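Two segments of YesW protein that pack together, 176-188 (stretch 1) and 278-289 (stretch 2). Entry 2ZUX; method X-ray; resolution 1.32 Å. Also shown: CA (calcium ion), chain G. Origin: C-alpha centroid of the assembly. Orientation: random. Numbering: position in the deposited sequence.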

# COMPACT_ATOMS: atom_id res chain seq x y z
N ALA A 176 8.41 5.05 12.16
CA ALA A 176 7.98 4.17 11.07
C ALA A 176 7.44 2.82 11.54
O ALA A 176 6.54 2.26 10.90
CB ALA A 176 9.13 3.96 10.09
N HIS A 177 8.00 2.30 12.63
CA HIS A 177 7.74 0.92 13.02
C HIS A 177 6.66 0.77 14.07
O HIS A 177 6.36 -0.35 14.47
CB HIS A 177 9.05 0.26 13.44
CG HIS A 177 10.07 0.34 12.37
ND1 HIS A 177 9.96 -0.36 11.18
CD2 HIS A 177 11.16 1.13 12.24
CE1 HIS A 177 10.97 -0.04 10.39
NE2 HIS A 177 11.72 0.86 11.01
N TYR A 178 6.08 1.90 14.47
CA TYR A 178 5.06 1.89 15.52
C TYR A 178 3.64 1.74 14.93
O TYR A 178 3.23 0.62 14.65
CB TYR A 178 5.24 3.11 16.45
CG TYR A 178 6.55 3.05 17.23
CD1 TYR A 178 6.66 2.27 18.39
CD2 TYR A 178 7.69 3.74 16.78
CE1 TYR A 178 7.86 2.20 19.10
CE2 TYR A 178 8.90 3.67 17.48
CZ TYR A 178 8.96 2.90 18.63
OH TYR A 178 10.15 2.81 19.33
N THR A 179 2.93 2.83 14.67
CA THR A 179 1.56 2.74 14.15
C THR A 179 1.55 2.21 12.73
O THR A 179 2.21 2.75 11.84
CB THR A 179 0.86 4.11 14.18
OG1 THR A 179 0.78 4.56 15.54
CG2 THR A 179 -0.55 4.03 13.61
N GLN A 180 0.76 1.14 12.54
CA GLN A 180 0.51 0.51 11.25
C GLN A 180 -1.00 0.49 11.07
O GLN A 180 -1.70 -0.22 11.79
CB GLN A 180 1.09 -0.92 11.24
CG GLN A 180 2.52 -1.03 11.78
CD GLN A 180 3.52 -0.11 11.10
OE1 GLN A 180 3.37 0.28 9.94
NE2 GLN A 180 4.56 0.25 11.84
N PHE A 181 -1.51 1.31 10.16
CA PHE A 181 -2.96 1.52 10.09
C PHE A 181 -3.62 0.87 8.89
O PHE A 181 -3.18 1.02 7.75
CB PHE A 181 -3.32 3.01 10.22
CG PHE A 181 -2.77 3.91 9.13
CD1 PHE A 181 -3.59 4.37 8.12
CD2 PHE A 181 -1.43 4.32 9.15
CE1 PHE A 181 -3.09 5.21 7.12
CE2 PHE A 181 -0.93 5.14 8.14
CZ PHE A 181 -1.76 5.58 7.13
N MET A 182 -4.67 0.10 9.17
CA MET A 182 -5.39 -0.64 8.15
C MET A 182 -6.71 0.03 7.85
O MET A 182 -7.49 0.32 8.75
CB MET A 182 -5.63 -2.08 8.61
CG MET A 182 -4.38 -2.95 8.58
SD MET A 182 -3.64 -3.09 6.93
CE MET A 182 -2.11 -2.18 7.15
N VAL A 183 -6.93 0.28 6.57
CA VAL A 183 -8.18 0.89 6.12
C VAL A 183 -8.87 -0.09 5.20
O VAL A 183 -8.31 -0.47 4.16
CB VAL A 183 -7.92 2.24 5.39
CG1 VAL A 183 -9.25 2.89 5.00
CG2 VAL A 183 -7.09 3.18 6.26
N TYR A 184 -10.07 -0.53 5.56
CA TYR A 184 -10.73 -1.57 4.79
C TYR A 184 -12.14 -1.73 5.27
O TYR A 184 -12.45 -1.47 6.43
CB TYR A 184 -9.98 -2.91 4.95
CG TYR A 184 -10.02 -3.73 3.68
CD1 TYR A 184 -9.12 -3.49 2.65
CD2 TYR A 184 -10.98 -4.74 3.49
CE1 TYR A 184 -9.16 -4.22 1.48
CE2 TYR A 184 -11.03 -5.47 2.30
CZ TYR A 184 -10.11 -5.21 1.31
OH TYR A 184 -10.13 -5.90 0.11
N ASP A 185 -13.01 -2.19 4.37
CA ASP A 185 -14.36 -2.59 4.75
C ASP A 185 -14.29 -4.00 5.33
O ASP A 185 -14.49 -4.98 4.62
CB ASP A 185 -15.31 -2.52 3.55
CG ASP A 185 -16.73 -2.90 3.91
OD1 ASP A 185 -17.07 -2.94 5.11
OD2 ASP A 185 -17.49 -3.16 2.95
N LEU A 186 -13.99 -4.09 6.62
CA LEU A 186 -13.80 -5.37 7.29
C LEU A 186 -15.09 -6.16 7.45
O LEU A 186 -15.06 -7.39 7.39
CB LEU A 186 -13.17 -5.17 8.67
CG LEU A 186 -11.67 -4.84 8.69
CD1 LEU A 186 -11.27 -4.31 10.06
CD2 LEU A 186 -10.83 -6.04 8.30
N ASP A 187 -16.21 -5.47 7.67
CA ASP A 187 -17.47 -6.16 7.96
C ASP A 187 -18.39 -6.35 6.75
O ASP A 187 -19.39 -7.08 6.84
CB ASP A 187 -18.22 -5.53 9.15
CG ASP A 187 -18.64 -4.10 8.90
OD1 ASP A 187 -18.39 -3.56 7.80
OD2 ASP A 187 -19.24 -3.50 9.82
N GLY A 188 -18.04 -5.73 5.62
CA GLY A 188 -18.75 -5.95 4.36
C GLY A 188 -20.06 -5.21 4.19
O GLY A 188 -20.95 -5.68 3.48
CA CA G . -17.66 -1.54 7.00
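Stretch 2 (278-289) QRPSLIMTRGYY

Two segments far apart in sequence can pack side by side without sharing a backbone hydrogen bond, held instead by side chains and a few ordered waters. The pairing of residues 176-188 with 278-289 in YesW protein is a compact example. Stretch 2 is extended, with a strand from Ser 281 to Arg 286 and loop before and after it; stretch 1 is loop except for a strand that includes Met 182 to Tyr 184. The touching parts run nearly antiparallel, their end-to-end directions 164° apart, so the start of stretch 1 meets the end of stretch 2. The two backbones converge along the way: CA of Gln 180 lies 8.6 Å from CA of Met 284, whereas CA of Leu 186 lies 5.7 Å from CA of Pro 280.

At the wide end, His 177 points toward Tyr 288, but its ND1 stands 3.4 Å from Tyr 288 OH at an angle too poor for a hydrogen bond. A water completes the link, 2.9 Å from His 177 ND1 and 2.6 Å from Tyr 288 OH. Gln 180 uses its amide locally, NE2 donating to Ala 176 O at 3.0 Å, which ties the preceding turn together; toward stretch 2 it offers little more than its carbonyl O, 4.5 Å from Met 284 CE.

Alternation along the extended chain then decides what is presented. Phe 181 points away, while Met 182 sets out toward stretch 2 before its end leads off elsewhere, so that contact falls to the middle of its side chain: Met 182 CG lies 3.6 Å from Leu 282 CD1. Tyr 184 again points toward the partner, and its CE2 rests 3.6 Å from Pro 280 CB, with the proline oblique to the ring.

Pro 280 and Leu 186 each have 81 Å² covered, the largest shares in a contact that buries 456 Å² in all. Pro 280 CG approaches Asp 185 O to 3.4 Å, and Leu 186 CD2 reaches Leu 282 CB at 4.3 Å. Water accompanies this apolar packing: one molecule donates to Leu 186 O at 2.8 Å and accepts from Arg 279 NE at 2.8 Å.

The same arginine gives the one direct hydrogen bond across the pair, a weak one from Arg 279 NH2 to Asp 187 O at 3.0 Å. The side chain of Asp 187 points away, its OD1 binding calcium at 2.3 Å alongside Asp 185 OD1 at 2.4 Å, while the backbone carbonyl serves stretch 2.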

# COMPACT_ATOMS: atom_id res chain seq x y z
N GLN A 278 -13.08 -15.45 1.13
CA GLN A 278 -14.25 -14.69 0.68
C GLN A 278 -14.28 -13.27 1.24
O GLN A 278 -14.63 -12.32 0.53
CB GLN A 278 -15.54 -15.44 1.03
CG GLN A 278 -16.80 -14.79 0.48
CD GLN A 278 -18.09 -15.38 1.03
OE1 GLN A 278 -18.27 -16.60 1.07
NE2 GLN A 278 -19.01 -14.50 1.43
N ARG A 279 -13.95 -13.14 2.52
CA ARG A 279 -14.07 -11.88 3.24
C ARG A 279 -12.77 -11.51 3.93
O ARG A 279 -11.97 -12.39 4.25
CB ARG A 279 -15.20 -11.96 4.25
CG ARG A 279 -16.58 -12.03 3.60
CD ARG A 279 -17.65 -12.35 4.63
NE ARG A 279 -17.94 -11.21 5.49
CZ ARG A 279 -18.89 -11.19 6.42
NH1 ARG A 279 -19.64 -12.27 6.64
NH2 ARG A 279 -19.10 -10.10 7.14
N PRO A 280 -12.54 -10.20 4.14
CA PRO A 280 -11.28 -9.75 4.75
C PRO A 280 -11.16 -10.07 6.23
O PRO A 280 -12.17 -10.06 6.95
CB PRO A 280 -11.31 -8.24 4.54
CG PRO A 280 -12.78 -7.90 4.51
CD PRO A 280 -13.41 -9.06 3.78
N SER A 281 -9.92 -10.32 6.65
CA SER A 281 -9.53 -10.39 8.05
C SER A 281 -8.39 -9.41 8.29
O SER A 281 -7.73 -8.98 7.34
CB SER A 281 -9.06 -11.80 8.43
OG SER A 281 -10.08 -12.77 8.23
N LEU A 282 -8.16 -9.09 9.55
CA LEU A 282 -7.13 -8.14 9.96
C LEU A 282 -5.97 -8.89 10.58
O LEU A 282 -6.17 -9.72 11.46
CB LEU A 282 -7.74 -7.19 10.99
CG LEU A 282 -6.82 -6.18 11.66
CD1 LEU A 282 -6.39 -5.13 10.64
CD2 LEU A 282 -7.54 -5.54 12.84
N ILE A 283 -4.75 -8.59 10.14
CA ILE A 283 -3.54 -9.21 10.69
C ILE A 283 -2.74 -8.15 11.46
O ILE A 283 -2.47 -7.09 10.91
CB ILE A 283 -2.63 -9.77 9.57
CG1 ILE A 283 -3.45 -10.63 8.59
CG2 ILE A 283 -1.43 -10.52 10.17
CD1 ILE A 283 -4.10 -11.86 9.20
N MET A 284 -2.40 -8.44 12.71
CA MET A 284 -1.48 -7.60 13.49
C MET A 284 -0.28 -8.47 13.84
O MET A 284 -0.45 -9.59 14.34
CB MET A 284 -2.13 -7.10 14.78
CG MET A 284 -3.23 -6.08 14.58
SD MET A 284 -2.56 -4.44 14.12
CE MET A 284 -3.78 -4.02 12.90
N THR A 285 0.92 -7.95 13.60
CA THR A 285 2.14 -8.69 13.92
C THR A 285 3.05 -7.90 14.85
O THR A 285 2.96 -6.66 14.95
CB THR A 285 2.94 -9.11 12.66
OG1 THR A 285 3.70 -8.00 12.18
CG2 THR A 285 2.01 -9.56 11.56
N ARG A 286 3.94 -8.62 15.53
CA ARG A 286 4.86 -7.99 16.47
C ARG A 286 6.13 -8.80 16.46
O ARG A 286 6.09 -10.03 16.58
CB ARG A 286 4.25 -7.96 17.87
CG ARG A 286 5.04 -7.13 18.89
CD ARG A 286 4.28 -6.99 20.19
NE ARG A 286 4.76 -5.83 20.94
CZ ARG A 286 4.04 -5.15 21.81
NH1 ARG A 286 2.80 -5.52 22.11
NH2 ARG A 286 4.57 -4.08 22.41
N GLY A 287 7.25 -8.11 16.33
CA GLY A 287 8.56 -8.74 16.28
C GLY A 287 8.95 -9.22 14.90
O GLY A 287 8.11 -9.57 14.07
N TYR A 288 10.26 -9.25 14.66
CA TYR A 288 10.80 -9.99 13.54
C TYR A 288 12.27 -10.36 13.65
O TYR A 288 12.68 -11.36 13.09
CB TYR A 288 10.50 -9.38 12.16
CG TYR A 288 10.53 -7.88 12.04
CD1 TYR A 288 11.74 -7.17 11.98
CD2 TYR A 288 9.35 -7.17 11.87
CE1 TYR A 288 11.75 -5.79 11.83
CE2 TYR A 288 9.34 -5.79 11.71
CZ TYR A 288 10.55 -5.11 11.69
OH TYR A 288 10.54 -3.74 11.52
N TYR A 289 13.06 -9.58 14.40
CA TYR A 289 14.48 -9.91 14.53
C TYR A 289 14.72 -11.21 15.30
O TYR A 289 15.68 -11.93 15.01
CB TYR A 289 15.22 -8.79 15.22
CG TYR A 289 15.27 -7.51 14.43
CD1 TYR A 289 16.10 -7.40 13.32
CD2 TYR A 289 14.48 -6.41 14.78
CE1 TYR A 289 16.16 -6.22 12.58
CE2 TYR A 289 14.54 -5.23 14.05
CZ TYR A 289 15.38 -5.14 12.96
OH TYR A 289 15.43 -3.96 12.25
O HOH W 1 8.21 -2.55 11.79
O HOH W 2 -13.62 -9.12 9.15
O HOH W 3 -16.62 -8.73 5.51
O HOH W 4 -19.09 -0.05 8.32